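Local coordinates for adenylate cyclase-like protein (PDB 4QO6) that forms part of the inner membrane ring of the chlamydial type III secretion system, this chain being a periplasmic piece of the structural protein CdsD, at residues Ile80-Asn85 against Lys89-Gln94; Ser104-Thr109 against Gly191-Lys196; His157-Phe160 against Ala165-Thr168. All coordinates share one frame; numbering follows the deposited sequence.

Contact 1: Ile80-Asn85 against Lys89-Gln94; sequences ILLSKN and KGISMQ
Leu82, on the last turn of helix 71-83, meets Ile91 on the chain that leads into strand 92-95, and this pair carries the apolar part of the contact. One methyl does most of the touching: CD1 of Leu82 lies 4.1 Å from CG2 of Ile91, the two side chains passing at a slant. The same CD1 also sits against the backbone, 3.6 Å from the carbonyl O of Ile91. In Ile91, chi1 of -54° sets CG1 beside the backbone N and leaves CG2 anti to it, which sends CG2 to the leucine while the CG1-CD1 arm runs off away from the helix.

A second group of contacts is made by backbone carbonyls at the helix end. The O of Leu82 lies 3.7 Å from CA of Lys89, and CB of Lys89 rests between the O of Asn85, 3.7 Å away, and the O of Ser83 at 3.9 Å. These are van der Waals contacts; Lys89 bends its poorly ordered chain away, so its ammonium group takes no part. No hydrogen bond crosses between the segments.

The hydrogen bonds lie within 80-85. Ser83 OG gives a 2.6 Å hydrogen bond to the O of Ile80, coming in 23° out of the carbonyl plane, and Asn85 N reaches the O of Leu82 at 3.0 Å as the last turn closes.

The arrangement is a helix-to-strand connection in the CdsD PD2 domain, a member of the BON clan. Asn79 OD1 of helix 71-83 accepts a hydrogen bond from Met93 N. Ile103 of strand 100-107 packs on both Leu82 and Ile91, and Leu116 and Tyr119 of helix 110-123 cover Leu82 from the neighbouring helix.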
loop_
_atom_site.group_PDB
_atom_site.type_symbol
_atom_site.label_atom_id
_atom_site.label_comp_id
_atom_site.label_asym_id
_atom_site.label_seq_id
_atom_site.Cartn_x
_atom_site.Cartn_y
_atom_site.Cartn_z
ATOM N N ILE A 80 5.063 -1.287 14.804
ATOM C CA ILE A 80 5.137 -0.722 16.161
ATOM C C ILE A 80 5.969 0.594 16.095
ATOM O O ILE A 80 5.565 1.597 16.687
ATOM C CB ILE A 80 5.689 -1.725 17.198
ATOM C CG1 ILE A 80 4.682 -2.832 17.488
ATOM C CG2 ILE A 80 6.065 -1.035 18.492
ATOM C CD1 ILE A 80 5.262 -3.986 18.315
ATOM N N LEU A 81 7.085 0.624 15.355
ATOM C CA LEU A 81 7.909 1.864 15.317
ATOM C C LEU A 81 7.178 2.987 14.632
ATOM O O LEU A 81 7.294 4.131 15.036
ATOM C CB LEU A 81 9.222 1.680 14.587
ATOM C CG LEU A 81 10.178 0.674 15.213
ATOM C CD1 LEU A 81 11.433 0.497 14.350
ATOM C CD2 LEU A 81 10.508 1.127 16.637
ATOM N N LEU A 82 6.480 2.673 13.548
ATOM C CA LEU A 82 5.820 3.716 12.782
ATOM C C LEU A 82 4.668 4.336 13.586
ATOM O O LEU A 82 4.442 5.544 13.496
ATOM C CB LEU A 82 5.316 3.174 11.477
ATOM C CG LEU A 82 6.375 2.737 10.464
ATOM C CD1 LEU A 82 5.715 1.811 9.453
ATOM C CD2 LEU A 82 7.023 3.944 9.786
ATOM N N SER A 83 4.008 3.498 14.397
ATOM C CA SER A 83 2.825 3.831 15.215
ATOM C C SER A 83 3.157 4.893 16.236
ATOM O O SER A 83 2.333 5.652 16.578
ATOM C CB SER A 83 2.301 2.587 15.980
ATOM O OG SER A 83 3.083 2.242 17.190
ATOM N N LYS A 84 4.376 4.874 16.750
ATOM C CA LYS A 84 4.880 5.819 17.734
ATOM C C LYS A 84 5.401 7.102 17.125
ATOM O O LYS A 84 5.822 7.997 17.832
ATOM C CB LYS A 84 6.038 5.149 18.469
ATOM C CG LYS A 84 5.548 4.115 19.460
ATOM C CD LYS A 84 6.636 3.238 20.051
ATOM C CE LYS A 84 6.040 2.377 21.172
ATOM N NZ LYS A 84 4.640 1.874 20.914
ATOM N N ASN A 85 5.415 7.176 15.809
ATOM C CA ASN A 85 5.918 8.338 15.105
ATOM C C ASN A 85 4.779 9.225 14.571
ATOM O O ASN A 85 4.083 8.859 13.650
ATOM C CB ASN A 85 6.793 7.850 13.961
ATOM C CG ASN A 85 7.695 8.916 13.448
ATOM O OD1 ASN A 85 7.260 9.831 12.729
ATOM N ND2 ASN A 85 8.967 8.817 13.803
ATOM N N LYS A 89 2.156 7.802 11.409
ATOM C CA LYS A 89 1.287 6.809 12.020
ATOM C C LYS A 89 0.195 6.216 11.057
ATOM O O LYS A 89 -0.230 5.074 11.289
ATOM C CB LYS A 89 0.743 7.287 13.383
ATOM C CG LYS A 89 -0.069 8.582 13.367
ATOM C CD LYS A 89 -1.076 8.589 14.515
ATOM C CE LYS A 89 -1.502 9.989 14.929
ATOM N NZ LYS A 89 -0.535 10.565 15.903
ATOM N N GLY A 90 -0.206 6.923 9.984
ATOM C CA GLY A 90 -1.093 6.316 8.950
ATOM C C GLY A 90 -0.409 5.297 7.964
ATOM O O GLY A 90 -1.040 4.744 7.073
ATOM N N ILE A 91 0.884 5.066 8.142
ATOM C CA ILE A 91 1.698 4.190 7.312
ATOM C C ILE A 91 1.842 2.799 7.993
ATOM O O ILE A 91 2.201 2.711 9.167
ATOM C CB ILE A 91 3.118 4.813 7.187
ATOM C CG1 ILE A 91 3.070 6.273 6.686
ATOM C CG2 ILE A 91 4.057 3.931 6.350
ATOM C CD1 ILE A 91 2.420 6.426 5.324
ATOM N N SER A 92 1.632 1.727 7.234
ATOM C CA SER A 92 1.920 0.388 7.716
ATOM C C SER A 92 2.616 -0.510 6.704
ATOM O O SER A 92 2.619 -0.239 5.519
ATOM C CB SER A 92 0.650 -0.276 8.184
ATOM O OG SER A 92 -0.286 -0.315 7.168
ATOM N N MET A 93 3.192 -1.592 7.217
ATOM C CA MET A 93 3.955 -2.541 6.450
ATOM C C MET A 93 3.339 -3.948 6.612
ATOM O O MET A 93 2.884 -4.330 7.719
ATOM C CB MET A 93 5.412 -2.574 6.907
ATOM C CG MET A 93 6.290 -3.581 6.150
ATOM S SD MET A 93 8.038 -3.486 6.602
ATOM C CE MET A 93 8.428 -2.022 5.659
ATOM N N GLN A 94 3.353 -4.663 5.499
ATOM C CA GLN A 94 2.858 -6.022 5.351
ATOM C C GLN A 94 3.847 -6.774 4.452
ATOM O O GLN A 94 4.839 -6.218 4.002
ATOM C CB GLN A 94 1.440 -6.071 4.709
ATOM C CG GLN A 94 0.325 -5.367 5.493
ATOM C CD GLN A 94 -0.001 -5.926 6.916
ATOM O OE1 GLN A 94 -0.283 -7.135 7.082
ATOM N NE2 GLN A 94 -0.025 -5.017 7.945
#

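Contact 2: Ser104-Thr109 against Gly191-Lys196; sequences SGYLKT and GIRAVK
Tyr106 reaches from the PD2 domain across to Gly191 and Arg193 of the BON domain, so this small contact joins two consecutive modules of the BON clan, each built of a three-stranded mixed sheet and helices. The backbones stay well apart, with CA of Tyr106 and CA of Gly191 8.5 Å from each other, and the tyrosine spans the gap. Its CG stands beside the backbone N and anti to the carbonyl carbon (chi1 -64°), and the ring carries the hydroxyl to the loop ahead of strand 194-202.

Two groups meet the outer end of the ring. The carbonyl O of Gly191 lies at the ring edge, near its plane, with CE1 3.4 Å away. Arg193 comes to the same end with a chain extended from CG to NE, and its CZ is 4.2 Å from CE2 of Tyr106, again near the ring plane. The guanidinium is turned almost upright to the ring, the planes 86° apart, so that CE2 stands over the centre of the guanidinium face. The ring therefore offers its edge to the face of the charged group, and its pi face is not used by the arginine. OH of Tyr106 lies over a face of the guanidinium too, 3.8 Å from NE of Arg193.

Around the bridge, Phe160 of strand 157-161 and Glu137 of helix 137-150 also touch Tyr106.

A single hydrogen bond crosses between the segments: Tyr106 OH donates to Gly191 O at 2.7 Å, approaching from above the carbonyl plane, 38° out of it.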
loop_
_atom_site.group_PDB
_atom_site.type_symbol
_atom_site.label_atom_id
_atom_site.label_comp_id
_atom_site.label_asym_id
_atom_site.label_seq_id
_atom_site.Cartn_x
_atom_site.Cartn_y
_atom_site.Cartn_z
ATOM N N SER A 104 2.543 0.854 2.806
ATOM C CA SER A 104 1.349 1.457 2.201
ATOM C C SER A 104 0.747 2.470 3.124
ATOM O O SER A 104 1.061 2.475 4.294
ATOM C CB SER A 104 0.316 0.365 1.843
ATOM O OG SER A 104 -0.117 -0.228 3.039
ATOM N N GLY A 105 -0.146 3.289 2.568
ATOM C CA GLY A 105 -0.845 4.391 3.253
ATOM C C GLY A 105 -0.705 5.712 2.491
ATOM O O GLY A 105 -0.263 5.715 1.344
ATOM N N TYR A 106 -1.036 6.830 3.152
ATOM C CA TYR A 106 -1.008 8.185 2.583
ATOM C C TYR A 106 -0.018 9.064 3.309
ATOM O O TYR A 106 0.092 8.943 4.487
ATOM C CB TYR A 106 -2.414 8.853 2.716
ATOM C CG TYR A 106 -3.448 8.129 1.922
ATOM C CD1 TYR A 106 -3.550 8.327 0.558
ATOM C CD2 TYR A 106 -4.280 7.190 2.519
ATOM C CE1 TYR A 106 -4.464 7.607 -0.195
ATOM C CE2 TYR A 106 -5.210 6.492 1.775
ATOM C CZ TYR A 106 -5.301 6.712 0.430
ATOM O OH TYR A 106 -6.219 6.004 -0.306
ATOM N N LEU A 107 0.698 9.917 2.599
ATOM C CA LEU A 107 1.474 11.033 3.168
ATOM C C LEU A 107 0.974 12.279 2.439
ATOM O O LEU A 107 0.339 12.176 1.387
ATOM C CB LEU A 107 3.013 10.891 2.960
ATOM C CG LEU A 107 3.654 9.719 3.727
ATOM C CD1 LEU A 107 5.072 9.394 3.333
ATOM C CD2 LEU A 107 3.583 9.998 5.215
ATOM N N LYS A 108 1.261 13.442 3.009
ATOM C CA LYS A 108 0.680 14.695 2.565
ATOM C C LYS A 108 1.463 15.185 1.388
ATOM O O LYS A 108 0.866 15.502 0.392
ATOM C CB LYS A 108 0.689 15.731 3.688
ATOM C CG LYS A 108 -0.032 17.027 3.366
ATOM C CD LYS A 108 -1.482 17.012 3.835
ATOM C CE LYS A 108 -2.271 18.187 3.252
ATOM N NZ LYS A 108 -3.749 17.982 3.342
ATOM N N THR A 109 2.797 15.201 1.494
ATOM C CA THR A 109 3.679 15.787 0.477
ATOM C C THR A 109 4.895 14.935 0.133
ATOM O O THR A 109 5.214 14.006 0.869
ATOM C CB THR A 109 4.246 17.136 0.990
ATOM O OG1 THR A 109 4.873 16.939 2.272
ATOM C CG2 THR A 109 3.134 18.173 1.100
ATOM N N GLY A 191 -5.064 6.314 -5.569
ATOM C CA GLY A 191 -5.529 5.906 -4.242
ATOM C C GLY A 191 -6.773 6.639 -3.758
ATOM O O GLY A 191 -6.789 7.135 -2.639
ATOM N N ILE A 192 -7.815 6.675 -4.595
ATOM C CA ILE A 192 -9.065 7.337 -4.265
ATOM C C ILE A 192 -10.098 6.338 -3.824
ATOM O O ILE A 192 -10.498 5.485 -4.619
ATOM C CB ILE A 192 -9.584 8.148 -5.465
ATOM C CG1 ILE A 192 -8.703 9.391 -5.630
ATOM C CG2 ILE A 192 -11.024 8.564 -5.250
ATOM C CD1 ILE A 192 -9.002 10.164 -6.877
ATOM N N ARG A 193 -10.535 6.470 -2.566
ATOM C CA ARG A 193 -11.593 5.638 -1.974
ATOM C C ARG A 193 -12.983 6.280 -2.012
ATOM O O ARG A 193 -13.990 5.582 -2.115
ATOM C CB ARG A 193 -11.275 5.330 -0.508
ATOM C CG ARG A 193 -10.103 4.395 -0.272
ATOM C CD ARG A 193 -9.623 4.541 1.163
ATOM N NE ARG A 193 -8.585 3.579 1.521
ATOM C CZ ARG A 193 -7.985 3.511 2.716
ATOM N NH1 ARG A 193 -8.303 4.355 3.701
ATOM N NH2 ARG A 193 -7.048 2.594 2.925
ATOM N N ALA A 194 -13.056 7.594 -1.885
ATOM C CA ALA A 194 -14.350 8.289 -1.918
ATOM C C ALA A 194 -14.244 9.682 -2.518
ATOM O O ALA A 194 -13.238 10.419 -2.253
ATOM C CB ALA A 194 -14.903 8.415 -0.502
ATOM N N VAL A 195 -15.283 10.059 -3.277
ATOM C CA VAL A 195 -15.454 11.473 -3.707
ATOM C C VAL A 195 -16.650 12.100 -3.013
ATOM O O VAL A 195 -17.736 11.580 -3.111
ATOM C CB VAL A 195 -15.664 11.600 -5.219
ATOM C CG1 VAL A 195 -15.831 13.072 -5.612
ATOM C CG2 VAL A 195 -14.485 10.963 -5.961
ATOM N N LYS A 196 -16.438 13.170 -2.265
ATOM C CA LYS A 196 -17.531 13.922 -1.658
ATOM C C LYS A 196 -17.822 15.138 -2.543
ATOM O O LYS A 196 -17.014 16.066 -2.589
ATOM C CB LYS A 196 -17.165 14.440 -0.258
ATOM C CG LYS A 196 -16.883 13.401 0.833
ATOM C CD LYS A 196 -18.150 12.873 1.488
ATOM C CE LYS A 196 -17.831 11.834 2.573
ATOM N NZ LYS A 196 -18.656 10.589 2.446
#

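Contact 3: His157-Phe160 against Ala165-Thr168; sequences HVSF and AVLT
Strands 157-160 and 165-168 run antiparallel at 158°, their axes 4.6 Å apart at the closest, as the two arms of a beta hairpin in the BON domain. Two hydrogen-bonded pairs, His157 with Thr168 and Ser159 with Val166, each make a reciprocal couple of backbone bonds. The shortest runs from Val166 N to Ser159 O at 2.8 Å, and His157 N bonds Thr168 O at 3.0 Å. Between them Val158 CA approaches Val166 O at 3.2 Å in a CA-H...O contact.

The non-hydrogen-bonded pairs, Val158 with Leu167 and Phe160 with Ala165, turn their side chains to one face. Val158 and Leu167 lie alongside, pointing the same way, with CG2 of the valine 3.7 Å from CD2 of the leucine; chi1 of 63° in Val158 sets CG2 anti to the backbone N, which brings it to the leucine. The Phe160 ring meets Ala165 obliquely, with CD1 3.8 Å from its backbone N. On the other face Ser159 OG packs against Val166 CB at 3.5 Å, and Thr168 OG1 faces His157 CB at 3.9 Å.

The Val158 and Phe160 face is covered by helix 137-150, where Leu144 meets the valine and Val140 and Met141 meet the phenylalanine. Strand 164-172 is the middle strand of the sheet, and Val195 of strand 194-202 packs on both Ala165 and Leu167 from its other edge.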
loop_
_atom_site.group_PDB
_atom_site.type_symbol
_atom_site.label_atom_id
_atom_site.label_comp_id
_atom_site.label_asym_id
_atom_site.label_seq_id
_atom_site.Cartn_x
_atom_site.Cartn_y
_atom_site.Cartn_z
ATOM N N HIS A 157 -13.099 23.000 -7.686
ATOM C CA HIS A 157 -11.897 22.904 -6.876
ATOM C C HIS A 157 -11.885 21.604 -6.117
ATOM O O HIS A 157 -12.921 21.075 -5.802
ATOM C CB HIS A 157 -11.785 24.109 -5.952
ATOM C CG HIS A 157 -11.512 25.375 -6.698
ATOM N ND1 HIS A 157 -12.459 25.989 -7.495
ATOM C CD2 HIS A 157 -10.376 26.100 -6.840
ATOM C CE1 HIS A 157 -11.927 27.062 -8.060
ATOM N NE2 HIS A 157 -10.663 27.146 -7.682
ATOM N N VAL A 158 -10.707 21.066 -5.846
ATOM C CA VAL A 158 -10.631 19.758 -5.182
ATOM C C VAL A 158 -9.654 19.778 -4.006
ATOM O O VAL A 158 -8.624 20.456 -4.050
ATOM C CB VAL A 158 -10.291 18.638 -6.186
ATOM C CG1 VAL A 158 -8.914 18.849 -6.811
ATOM C CG2 VAL A 158 -10.376 17.286 -5.518
ATOM N N SER A 159 -10.031 19.108 -2.921
ATOM C CA SER A 159 -9.058 18.735 -1.891
ATOM C C SER A 159 -8.997 17.224 -1.759
ATOM O O SER A 159 -9.939 16.507 -2.093
ATOM C CB SER A 159 -9.338 19.409 -0.542
ATOM O OG SER A 159 -10.461 18.853 0.100
ATOM N N PHE A 160 -7.882 16.738 -1.253
ATOM C CA PHE A 160 -7.664 15.290 -1.133
ATOM C C PHE A 160 -6.880 14.918 0.123
ATOM O O PHE A 160 -5.743 15.370 0.307
ATOM C CB PHE A 160 -6.927 14.741 -2.329
ATOM C CG PHE A 160 -6.752 13.268 -2.269
ATOM C CD1 PHE A 160 -7.828 12.429 -2.539
ATOM C CD2 PHE A 160 -5.525 12.708 -1.899
ATOM C CE1 PHE A 160 -7.689 11.072 -2.444
ATOM C CE2 PHE A 160 -5.385 11.334 -1.827
ATOM C CZ PHE A 160 -6.475 10.519 -2.107
ATOM N N ALA A 165 -11.526 12.464 -1.735
ATOM C CA ALA A 165 -11.616 13.655 -2.585
ATOM C C ALA A 165 -12.880 14.508 -2.292
ATOM O O ALA A 165 -13.998 13.996 -2.428
ATOM C CB ALA A 165 -11.665 13.211 -4.037
ATOM N N VAL A 166 -12.688 15.795 -2.023
ATOM C CA VAL A 166 -13.789 16.752 -1.806
ATOM C C VAL A 166 -13.875 17.808 -2.940
ATOM O O VAL A 166 -12.915 18.537 -3.221
ATOM C CB VAL A 166 -13.689 17.505 -0.438
ATOM C CG1 VAL A 166 -14.917 18.356 -0.206
ATOM C CG2 VAL A 166 -13.584 16.569 0.768
ATOM N N LEU A 167 -15.052 17.898 -3.555
ATOM C CA LEU A 167 -15.324 18.855 -4.621
ATOM C C LEU A 167 -16.253 19.990 -4.172
ATOM O O LEU A 167 -17.309 19.762 -3.571
ATOM C CB LEU A 167 -15.965 18.142 -5.790
ATOM C CG LEU A 167 -15.221 16.895 -6.251
ATOM C CD1 LEU A 167 -16.068 16.170 -7.269
ATOM C CD2 LEU A 167 -13.839 17.236 -6.801
ATOM N N THR A 168 -15.859 21.203 -4.523
ATOM C CA THR A 168 -16.656 22.392 -4.282
ATOM C C THR A 168 -16.610 23.311 -5.497
ATOM O O THR A 168 -15.722 23.211 -6.332
ATOM C CB THR A 168 -16.045 23.186 -3.144
ATOM O OG1 THR A 168 -14.637 23.330 -3.410
ATOM C CG2 THR A 168 -16.272 22.440 -1.811
#

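Overall arrangement
Contacts 1 and 3 are partly buried and lie within single domains, PD2 and BON respectively, whereas contact 2 is a surface contact between these domains. Their chemistry follows their place: contact 3 is ruled by backbone hydrogen bonds within a sheet, contact 1 by apolar packing of a helix end on the chain leading into a strand, and contact 2 by a tyrosine that gives a hydroxyl bond to a carbonyl and its ring edge to a guanidinium. Contact 2 shares a sheet with each of the others, since 100-107 neighbours 92-95 and 194-202 neighbours 164-172. Contact 3 is nested in the loop that contact 2 closes. Contacts 1 and 3 do not touch, their nearest atoms being about 12 Å apart.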